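PDB 6T7J: carbon monoxide dehydrogenase from Thermococcus sp. AM4, which catalyses the oxidation of carbon monoxide to carbon dioxide and probably passes the electrons through its iron-sulfur clusters to ferredoxin. Local coordinates for residues Gln43-Ala47 and Phe48-Gly52; Arg87-Leu90 and Arg91-Ala94; Ser585-Val588 and Ala589-Thr593. All coordinates share one frame; numbering follows the deposited sequence.

Interaction 1: residues Gln43-Ala47 and Phe48-Gly52; sequences QPQCA and FGQLG. With FES (Fe2/s2 (inorganic) cluster), chain E.
Cys46 and Gly49 meet at the start of helix 47-50, next to the Fe2S2 cluster. Cys46 is the N-cap. Its SG lies anti to the backbone N (chi1 170°). There it binds iron FE2 of the cluster at 2.3 Å and also accepts from Gly49 N at 3.5 Å, with a nearly straight N-H (170°). Gly49 CA lies 3.5 Å from cluster sulfur S2, and a side chain on this residue would run into that sulfur. Cys46 SG also meets the Phe48 ring at its edge, in the ring plane, 3.7 Å from Phe48 CD2, a sulfur-aromatic contact.

Gln50 runs extended past Cys46 O. Its CB lies near both Cys46 O and Ala47 O. Gln50 CG comes 3.3 Å from Cys46 O, which also accepts from Gln50 N at 3.0 Å. CD is farther off, and OE1 ends beside Gln45 O without bonding to it. The side chain packs on Lys455 and on Pro62 of the second subunit. With an alanine here, CG and the amide are gone, and a gap is likely to open between Cys46 O and these two neighbours.

A Schellman motif at Gly52 ends the helix. Gln45 OE1 bonds to Lys455, and Gln45 NE2 to Met60 O of the second subunit. Arg64 of that subunit packs on Cys46. Helix 47-50 follows helix 35-42 at the subunit interface; Leu51 rests on the loops at Pro67 and Met583.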
ATOM      1  N   GLN A  43      23.617  10.926  -9.690  1.00 62.44           N
ATOM      2  CA  GLN A  43      23.420  11.221 -11.105  1.00 66.13           C
ATOM      3  C   GLN A  43      24.513  10.575 -11.956  1.00 67.24           C
ATOM      4  O   GLN A  43      25.675  10.524 -11.542  1.00 69.26           O
ATOM      5  CB  GLN A  43      23.408  12.727 -11.342  1.00 65.69           C
ATOM      6  CG  GLN A  43      22.067  13.375 -11.044  1.00 66.21           C
ATOM      7  CD  GLN A  43      22.203  14.806 -10.573  1.00 72.28           C
ATOM      8  OE1 GLN A  43      23.290  15.247 -10.198  1.00 75.49           O
ATOM      9  NE2 GLN A  43      21.097  15.544 -10.591  1.00 77.77           N
ATOM     10  N   PRO A  44      24.172  10.084 -13.160  1.00 64.68           N
ATOM     11  CA  PRO A  44      22.829  10.151 -13.750  1.00 66.08           C
ATOM     12  C   PRO A  44      21.839   9.155 -13.147  1.00 65.47           C
ATOM     13  O   PRO A  44      22.150   7.970 -13.009  1.00 68.23           O
ATOM     14  CB  PRO A  44      23.082   9.832 -15.224  1.00 61.18           C
ATOM     15  CG  PRO A  44      24.280   8.957 -15.209  1.00 57.97           C
ATOM     16  CD  PRO A  44      25.140   9.448 -14.073  1.00 68.74           C
ATOM     17  N   GLN A  45      20.658   9.643 -12.783  1.00 63.62           N
ATOM     18  CA  GLN A  45      19.618   8.776 -12.251  1.00 63.86           C
ATOM     19  C   GLN A  45      18.955   7.994 -13.377  1.00 65.52           C
ATOM     20  O   GLN A  45      18.853   8.465 -14.515  1.00 62.16           O
ATOM     21  CB  GLN A  45      18.581   9.595 -11.479  1.00 57.07           C
ATOM     22  CG  GLN A  45      19.081  10.064 -10.122  1.00 54.23           C
ATOM     23  CD  GLN A  45      18.112  11.000  -9.428  1.00 53.01           C
ATOM     24  OE1 GLN A  45      17.365  11.731 -10.075  1.00 58.93           O
ATOM     25  NE2 GLN A  45      18.123  10.982  -8.099  1.00 49.01           N
ATOM     26  N   CYS A  46      18.508   6.782 -13.049  1.00 66.11           N
ATOM     27  CA  CYS A  46      18.001   5.865 -14.062  1.00 60.34           C
ATOM     28  C   CYS A  46      16.826   6.476 -14.812  1.00 57.96           C
ATOM     29  O   CYS A  46      15.853   6.934 -14.206  1.00 54.90           O
ATOM     30  CB  CYS A  46      17.589   4.542 -13.415  1.00 55.05           C
ATOM     31  SG  CYS A  46      16.691   3.405 -14.501  1.00 67.07           S
ATOM     32  N   ALA A  47      16.927   6.482 -16.143  1.00 58.83           N
ATOM     33  CA  ALA A  47      15.887   7.081 -16.972  1.00 56.30           C
ATOM     34  C   ALA A  47      14.593   6.280 -16.906  1.00 56.92           C
ATOM     35  O   ALA A  47      13.501   6.856 -16.934  1.00 52.34           O
ATOM     36  CB  ALA A  47      16.372   7.197 -18.417  1.00 47.09           C
ATOM     37  N   PHE A  48      14.697   4.951 -16.821  1.00 57.79           N
ATOM     38  CA  PHE A  48      13.503   4.112 -16.781  1.00 56.41           C
ATOM     39  C   PHE A  48      12.671   4.403 -15.540  1.00 57.73           C
ATOM     40  O   PHE A  48      11.448   4.567 -15.623  1.00 55.72           O
ATOM     41  CB  PHE A  48      13.900   2.637 -16.837  1.00 61.25           C
ATOM     42  CG  PHE A  48      14.747   2.284 -18.027  1.00 65.99           C
ATOM     43  CD1 PHE A  48      14.161   1.990 -19.248  1.00 64.13           C
ATOM     44  CD2 PHE A  48      16.128   2.255 -17.926  1.00 66.49           C
ATOM     45  CE1 PHE A  48      14.936   1.668 -20.345  1.00 68.21           C
ATOM     46  CE2 PHE A  48      16.910   1.936 -19.019  1.00 68.46           C
ATOM     47  CZ  PHE A  48      16.313   1.642 -20.231  1.00 72.75           C
ATOM     48  N   GLY A  49      13.319   4.473 -14.374  1.00 57.74           N
ATOM     49  CA  GLY A  49      12.606   4.854 -13.168  1.00 52.19           C
ATOM     50  C   GLY A  49      12.109   6.283 -13.203  1.00 53.40           C
ATOM     51  O   GLY A  49      11.033   6.581 -12.675  1.00 54.22           O
ATOM     52  N   GLN A  50      12.874   7.183 -13.828  1.00 53.77           N
ATOM     53  CA  GLN A  50      12.469   8.582 -13.912  1.00 50.50           C
ATOM     54  C   GLN A  50      11.214   8.756 -14.754  1.00 53.58           C
ATOM     55  O   GLN A  50      10.406   9.652 -14.482  1.00 50.76           O
ATOM     56  CB  GLN A  50      13.606   9.425 -14.489  1.00 54.47           C
ATOM     57  CG  GLN A  50      14.629   9.885 -13.468  1.00 57.81           C
ATOM     58  CD  GLN A  50      15.466  11.043 -13.971  1.00 61.78           C
ATOM     59  OE1 GLN A  50      16.433  10.850 -14.708  1.00 60.06           O
ATOM     60  NE2 GLN A  50      15.095  12.256 -13.578  1.00 65.04           N
ATOM     61  N   LEU A  51      11.035   7.924 -15.774  1.00 52.63           N
ATOM     62  CA  LEU A  51       9.857   7.981 -16.626  1.00 53.36           C
ATOM     63  C   LEU A  51       8.752   7.044 -16.160  1.00 58.28           C
ATOM     64  O   LEU A  51       7.695   6.989 -16.798  1.00 56.61           O
ATOM     65  CB  LEU A  51      10.241   7.659 -18.075  1.00 53.34           C
ATOM     66  CG  LEU A  51      11.375   8.520 -18.640  1.00 52.60           C
ATOM     67  CD1 LEU A  51      11.940   7.916 -19.914  1.00 44.18           C
ATOM     68  CD2 LEU A  51      10.902   9.946 -18.879  1.00 50.22           C
ATOM     69  N   GLY A  52       8.969   6.316 -15.065  1.00 56.53           N
ATOM     70  CA  GLY A  52       7.967   5.429 -14.513  1.00 53.59           C
ATOM     71  C   GLY A  52       7.767   4.132 -15.260  1.00 54.41           C
ATOM     72  O   GLY A  52       6.794   3.422 -14.983  1.00 53.48           O
TER
HETATM   73 FE1  FES E 702      14.364  -0.118 -12.230  0.67 68.72          FE
HETATM   74 FE2  FES E 702      16.154   1.848 -12.899  0.67 63.24          FE
HETATM   75  S1  FES E 702      15.963  -0.224 -13.879  0.67 60.31           S
HETATM   76  S2  FES E 702      14.243   2.102 -11.640  0.67 57.99           S

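Interaction 2: residues Arg87-Leu90 and Arg91-Ala94. With SF4 (iron/sulfur cluster), chain D.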
ATOM      1  N   ARG A  87       0.202   2.052 -12.541  1.00 43.16           N
ATOM      2  CA  ARG A  87       0.286   1.307 -11.287  1.00 41.44           C
ATOM      3  C   ARG A  87       1.262   1.960 -10.316  1.00 42.52           C
ATOM      4  O   ARG A  87       0.966   2.084  -9.117  1.00 44.54           O
ATOM      5  CB  ARG A  87       0.697  -0.142 -11.560  1.00 41.52           C
ATOM      6  CG  ARG A  87      -0.398  -1.002 -12.175  1.00 38.21           C
ATOM      7  CD  ARG A  87      -0.060  -2.485 -12.096  1.00 47.01           C
ATOM      8  NE  ARG A  87       1.192  -2.816 -12.775  1.00 48.90           N
ATOM      9  CZ  ARG A  87       1.553  -4.051 -13.113  1.00 48.88           C
ATOM     10  NH1 ARG A  87       0.757  -5.075 -12.836  1.00 45.04           N
ATOM     11  NH2 ARG A  87       2.710  -4.268 -13.725  1.00 44.74           N
ATOM     12  N   ASN A  88       2.436   2.370 -10.806  1.00 44.41           N
ATOM     13  CA  ASN A  88       3.403   3.015  -9.923  1.00 41.77           C
ATOM     14  C   ASN A  88       2.845   4.317  -9.356  1.00 38.63           C
ATOM     15  O   ASN A  88       2.997   4.605  -8.156  1.00 44.53           O
ATOM     16  CB  ASN A  88       4.715   3.254 -10.675  1.00 45.19           C
ATOM     17  CG  ASN A  88       5.375   1.958 -11.130  1.00 42.74           C
ATOM     18  OD1 ASN A  88       5.111   0.886 -10.585  1.00 51.54           O
ATOM     19  ND2 ASN A  88       6.241   2.056 -12.131  1.00 40.16           N
ATOM     20  N   LEU A  89       2.165   5.107 -10.194  1.00 38.63           N
ATOM     21  CA  LEU A  89       1.538   6.328  -9.692  1.00 48.09           C
ATOM     22  C   LEU A  89       0.444   6.012  -8.675  1.00 46.54           C
ATOM     23  O   LEU A  89       0.275   6.737  -7.683  1.00 42.27           O
ATOM     24  CB  LEU A  89       0.972   7.147 -10.853  1.00 40.97           C
ATOM     25  CG  LEU A  89       0.722   8.620 -10.528  1.00 42.52           C
ATOM     26  CD1 LEU A  89       2.034   9.395 -10.515  1.00 39.80           C
ATOM     27  CD2 LEU A  89      -0.261   9.235 -11.510  1.00 42.84           C
ATOM     28  N   LEU A  90      -0.313   4.937  -8.910  1.00 43.65           N
ATOM     29  CA  LEU A  90      -1.341   4.532  -7.959  1.00 43.69           C
ATOM     30  C   LEU A  90      -0.731   4.197  -6.606  1.00 45.93           C
ATOM     31  O   LEU A  90      -1.301   4.529  -5.560  1.00 40.44           O
ATOM     32  CB  LEU A  90      -2.120   3.335  -8.505  1.00 38.71           C
ATOM     33  CG  LEU A  90      -3.324   2.928  -7.659  1.00 43.88           C
ATOM     34  CD1 LEU A  90      -4.169   4.146  -7.422  1.00 41.36           C
ATOM     35  CD2 LEU A  90      -4.146   1.837  -8.325  1.00 41.98           C
ATOM     36  N   ARG A  91       0.431   3.544  -6.604  1.00 40.15           N
ATOM     37  CA  ARG A  91       1.070   3.228  -5.328  1.00 43.78           C
ATOM     38  C   ARG A  91       1.604   4.483  -4.647  1.00 44.37           C
ATOM     39  O   ARG A  91       1.600   4.566  -3.412  1.00 43.93           O
ATOM     40  CB  ARG A  91       2.177   2.195  -5.528  1.00 46.84           C
ATOM     41  CG  ARG A  91       1.639   0.810  -5.859  1.00 41.94           C
ATOM     42  CD  ARG A  91       2.593  -0.297  -5.455  1.00 39.29           C
ATOM     43  NE  ARG A  91       1.985  -1.610  -5.657  1.00 44.93           N
ATOM     44  CZ  ARG A  91       2.651  -2.759  -5.622  1.00 46.47           C
ATOM     45  NH1 ARG A  91       3.956  -2.765  -5.390  1.00 47.52           N
ATOM     46  NH2 ARG A  91       2.008  -3.904  -5.822  1.00 44.91           N
ATOM     47  N   MET A  92       2.043   5.474  -5.426  1.00 45.40           N
ATOM     48  CA  MET A  92       2.405   6.760  -4.825  1.00 45.89           C
ATOM     49  C   MET A  92       1.203   7.396  -4.130  1.00 43.88           C
ATOM     50  O   MET A  92       1.302   7.883  -2.991  1.00 39.97           O
ATOM     51  CB  MET A  92       2.968   7.701  -5.891  1.00 50.80           C
ATOM     52  CG  MET A  92       4.260   7.227  -6.530  1.00 46.63           C
ATOM     53  SD  MET A  92       5.024   8.497  -7.559  1.00 52.65           S
ATOM     54  CE  MET A  92       6.194   9.208  -6.401  1.00 42.65           C
ATOM     55  N   ILE A  93       0.054   7.409  -4.812  1.00 46.09           N
ATOM     56  CA  ILE A  93      -1.163   7.956  -4.212  1.00 44.71           C
ATOM     57  C   ILE A  93      -1.528   7.181  -2.950  1.00 47.10           C
ATOM     58  O   ILE A  93      -1.918   7.769  -1.932  1.00 46.26           O
ATOM     59  CB  ILE A  93      -2.320   7.945  -5.228  1.00 47.09           C
ATOM     60  CG1 ILE A  93      -2.039   8.912  -6.378  1.00 45.73           C
ATOM     61  CG2 ILE A  93      -3.638   8.299  -4.542  1.00 44.66           C
ATOM     62  CD1 ILE A  93      -3.045   8.822  -7.498  1.00 40.52           C
ATOM     63  N   ALA A  94      -1.419   5.851  -3.008  1.00 44.90           N
ATOM     64  CA  ALA A  94      -1.721   5.020  -1.849  1.00 40.80           C
ATOM     65  C   ALA A  94      -0.843   5.387  -0.663  1.00 42.73           C
ATOM     66  O   ALA A  94      -1.336   5.523   0.461  1.00 42.28           O
ATOM     67  CB  ALA A  94      -1.549   3.543  -2.203  1.00 44.00           C
TER
HETATM   68 FE1  SF4 D 701       4.676  -7.664 -14.791  0.93 44.70          FE
HETATM   69 FE2  SF4 D 701       5.845  -5.736 -13.250  0.93 43.39          FE
HETATM   70 FE3  SF4 D 701       7.459  -7.393 -14.811  0.93 42.80          FE
HETATM   71 FE4  SF4 D 701       6.026  -8.246 -12.604  0.93 43.96          FE
HETATM   72  S1  SF4 D 701       7.797  -6.775 -12.621  0.93 41.88           S
HETATM   73  S2  SF4 D 701       6.245  -9.332 -14.645  0.93 39.99           S
HETATM   74  S3  SF4 D 701       4.067  -7.073 -12.656  0.93 43.65           S
HETATM   75  S4  SF4 D 701       5.906  -5.869 -15.549  0.93 40.56           S
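Arg87 and Arg91 sit one turn apart on helix 81-115, and their side chains run roughly parallel from the same flank. Their guanidinium carbons stay apart, with Arg87 CZ 7.7 Å from Arg91 CZ. Each head has its own target. The Arg87 chain bends at its third torsion (chi3 -59°), and its NH2 comes 3.3 Å from sulfur S3 of the Fe4S4 cluster. The guanidinium meets that sulfur obliquely. Its positive charge probably offsets some of the negative charge of the cluster. Arg91 stays extended from CG to NE. Its CG passes 3.6 Å from Arg87 O, and its NE bonds to Thr204 OG1. Arg91 NH2 forms a salt bridge with Glu558 of the second subunit.

Leu89, Met92 and Ile93 take another flank. Leu89 CD1 lies 4.3 Å from Met92 SD, a loose apolar contact. Met92 CG lies against Asn88 O at 3.3 Å, and Ile93 CG1 against Leu89 O at 3.4 Å. Both carbonyls still take their regular helical bonds, Met92 N to Asn88 O and Ile93 N to Leu89 O. The Asn88 amide points elsewhere, and its ND2 bonds to Cys54 O near the Fe2S2 site.

This is the ordinary i to i+4 pattern in a buried part of a long helix, here with different partners on its several flanks. Helix 193-203 covers Leu90 and Ala94. Helix 212-242 packs on Arg87 and Leu90. Helix 558-569 of the same chain lies against Met92 and Ile93.

Interaction 3: residues Ser585-Val588 and Ala589-Thr593; sequences SQKV and AKILT
Val588 and Leu592 take the inward flank of helix 586-595. Val588 CG1 meets Leu592 CD1 at 4.2 Å, and Leu592 CG lies 3.3 Å from Val588 O. Val588 is buried against Val85 of helix 81-115 and against helix 212-242, which also packs on Ile591. The helix begins with a cap. Ser585 OG accepts from Val588 N at 2.9 Å, almost straight at 165°, and is also hydrogen-bonded to Asp82 of helix 81-115.

The segment belongs to a beta-alpha-beta crossover. It links the neighbouring parallel strands 574-576 and 604-606 at one edge of a six-stranded sheet.

The other flank faces solvent at Gln586 and Lys587. The aliphatic part of Lys587 passes slantwise over Ile591, with Lys587 CG 4.2 Å from Ile591 CD1. Ile591 CG1 lies 3.1 Å from Lys587 O. The lysine chain then bends and brings Lys587 NZ to 4.6 Å from Lys590 NZ. These like charges probably repel each other mildly, and Lys590 is held by a salt bridge to Asp595. At the far end, Ala589 O takes two bonds from opposite faces of its plane, one from Thr593 N and one from Thr593 OG1 at 2.7 Å.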
ATOM      1  N   SER A 585       4.786   7.136 -20.705  1.00 53.76           N
ATOM      2  CA  SER A 585       3.531   6.683 -21.295  1.00 47.13           C
ATOM      3  C   SER A 585       2.778   7.891 -21.828  1.00 53.08           C
ATOM      4  O   SER A 585       2.507   8.837 -21.078  1.00 52.39           O
ATOM      5  CB  SER A 585       2.680   5.928 -20.269  1.00 43.17           C
ATOM      6  OG  SER A 585       1.299   6.031 -20.570  1.00 48.41           O
ATOM      7  N   GLN A 586       2.441   7.864 -23.119  1.00 49.66           N
ATOM      8  CA  GLN A 586       1.657   8.950 -23.695  1.00 52.58           C
ATOM      9  C   GLN A 586       0.214   8.904 -23.209  1.00 44.51           C
ATOM     10  O   GLN A 586      -0.393   9.949 -22.942  1.00 47.65           O
ATOM     11  CB  GLN A 586       1.712   8.887 -25.221  1.00 60.38           C
ATOM     12  CG  GLN A 586       2.825   9.714 -25.846  1.00 67.83           C
ATOM     13  CD  GLN A 586       2.483  10.183 -27.249  1.00 78.92           C
ATOM     14  OE1 GLN A 586       3.276  10.027 -28.178  1.00 82.66           O
ATOM     15  NE2 GLN A 586       1.298  10.762 -27.408  1.00 74.03           N
ATOM     16  N   LYS A 587      -0.347   7.698 -23.085  1.00 48.51           N
ATOM     17  CA  LYS A 587      -1.740   7.558 -22.672  1.00 52.34           C
ATOM     18  C   LYS A 587      -1.953   8.097 -21.261  1.00 54.48           C
ATOM     19  O   LYS A 587      -2.886   8.869 -21.015  1.00 57.81           O
ATOM     20  CB  LYS A 587      -2.165   6.090 -22.762  1.00 47.67           C
ATOM     21  CG  LYS A 587      -3.653   5.852 -22.550  1.00 53.90           C
ATOM     22  CD  LYS A 587      -4.147   4.666 -23.371  1.00 60.96           C
ATOM     23  CE  LYS A 587      -5.657   4.498 -23.261  1.00 70.46           C
ATOM     24  NZ  LYS A 587      -6.407   5.672 -23.799  1.00 61.57           N
ATOM     25  N   VAL A 588      -1.088   7.708 -20.323  1.00 50.58           N
ATOM     26  CA  VAL A 588      -1.234   8.170 -18.947  1.00 51.21           C
ATOM     27  C   VAL A 588      -0.994   9.672 -18.857  1.00 49.61           C
ATOM     28  O   VAL A 588      -1.690  10.383 -18.121  1.00 47.33           O
ATOM     29  CB  VAL A 588      -0.290   7.384 -18.018  1.00 50.54           C
ATOM     30  CG1 VAL A 588      -0.263   8.001 -16.626  1.00 45.41           C
ATOM     31  CG2 VAL A 588      -0.721   5.927 -17.947  1.00 53.09           C
ATOM     32  N   ALA A 589      -0.009  10.179 -19.604  1.00 51.75           N
ATOM     33  CA  ALA A 589       0.256  11.614 -19.594  1.00 53.38           C
ATOM     34  C   ALA A 589      -0.956  12.402 -20.071  1.00 50.10           C
ATOM     35  O   ALA A 589      -1.323  13.418 -19.466  1.00 48.54           O
ATOM     36  CB  ALA A 589       1.474  11.934 -20.458  1.00 48.93           C
ATOM     37  N   LYS A 590      -1.603  11.949 -21.146  1.00 50.40           N
ATOM     38  CA  LYS A 590      -2.756  12.700 -21.621  1.00 52.13           C
ATOM     39  C   LYS A 590      -3.970  12.508 -20.715  1.00 52.46           C
ATOM     40  O   LYS A 590      -4.773  13.435 -20.571  1.00 53.08           O
ATOM     41  CB  LYS A 590      -3.087  12.333 -23.065  1.00 61.00           C
ATOM     42  CG  LYS A 590      -4.214  13.174 -23.654  1.00 71.85           C
ATOM     43  CD  LYS A 590      -5.167  12.316 -24.456  1.00 70.09           C
ATOM     44  CE  LYS A 590      -5.409  10.990 -23.763  1.00 70.56           C
ATOM     45  NZ  LYS A 590      -6.478  10.203 -24.444  1.00 67.04           N
ATOM     46  N   ILE A 591      -4.123  11.342 -20.081  1.00 50.37           N
ATOM     47  CA  ILE A 591      -5.173  11.217 -19.068  1.00 51.95           C
ATOM     48  C   ILE A 591      -4.960  12.250 -17.970  1.00 50.79           C
ATOM     49  O   ILE A 591      -5.890  12.959 -17.566  1.00 48.11           O
ATOM     50  CB  ILE A 591      -5.220   9.794 -18.483  1.00 55.32           C
ATOM     51  CG1 ILE A 591      -5.595   8.766 -19.545  1.00 56.55           C
ATOM     52  CG2 ILE A 591      -6.233   9.735 -17.344  1.00 51.44           C
ATOM     53  CD1 ILE A 591      -5.453   7.332 -19.064  1.00 54.32           C
ATOM     54  N   LEU A 592      -3.719  12.366 -17.492  1.00 47.55           N
ATOM     55  CA  LEU A 592      -3.425  13.258 -16.376  1.00 49.37           C
ATOM     56  C   LEU A 592      -3.623  14.721 -16.752  1.00 48.68           C
ATOM     57  O   LEU A 592      -4.203  15.491 -15.978  1.00 51.30           O
ATOM     58  CB  LEU A 592      -1.996  13.026 -15.884  1.00 51.34           C
ATOM     59  CG  LEU A 592      -1.751  11.735 -15.104  1.00 44.12           C
ATOM     60  CD1 LEU A 592      -0.328  11.701 -14.565  1.00 45.01           C
ATOM     61  CD2 LEU A 592      -2.764  11.609 -13.981  1.00 44.96           C
ATOM     62  N   THR A 593      -3.150  15.125 -17.930  1.00 51.01           N
ATOM     63  CA  THR A 593      -3.123  16.534 -18.303  1.00 48.62           C
ATOM     64  C   THR A 593      -4.255  16.933 -19.242  1.00 55.43           C
ATOM     65  O   THR A 593      -4.287  18.080 -19.700  1.00 61.03           O
ATOM     66  CB  THR A 593      -1.779  16.880 -18.949  1.00 41.70           C
ATOM     67  OG1 THR A 593      -1.571  16.047 -20.097  1.00 49.52           O
ATOM     68  CG2 THR A 593      -0.639  16.669 -17.961  1.00 44.25           C
TER

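Overall arrangement
Interaction 2 touches both of the others. The three centres stand about 17 Å (1 and 2), 15 Å (2 and 3) and 18 Å (1 and 3) apart. Asn88 ND2 of interaction 2 lies 3.2 Å from Gly52 O of interaction 1. On another flank, Leu89 CD2 packs on Leu592 CD1 of interaction 3 (3.9 Å). Interactions 1 and 3 do not touch, their nearest atoms being about 5 Å apart. Interactions 1 and 2 both reach the second subunit; interaction 3 does not. Interaction 1 supplies Cys46, a ligand of the Fe2S2 cluster, and Gly49 beside it. Arg87 of interaction 2 lines the Fe4S4 pocket. The Met92 side chain is about 12 Å from a broken Fe4S4 cluster, the Ni-free form of cluster C, the active-site cluster of this family.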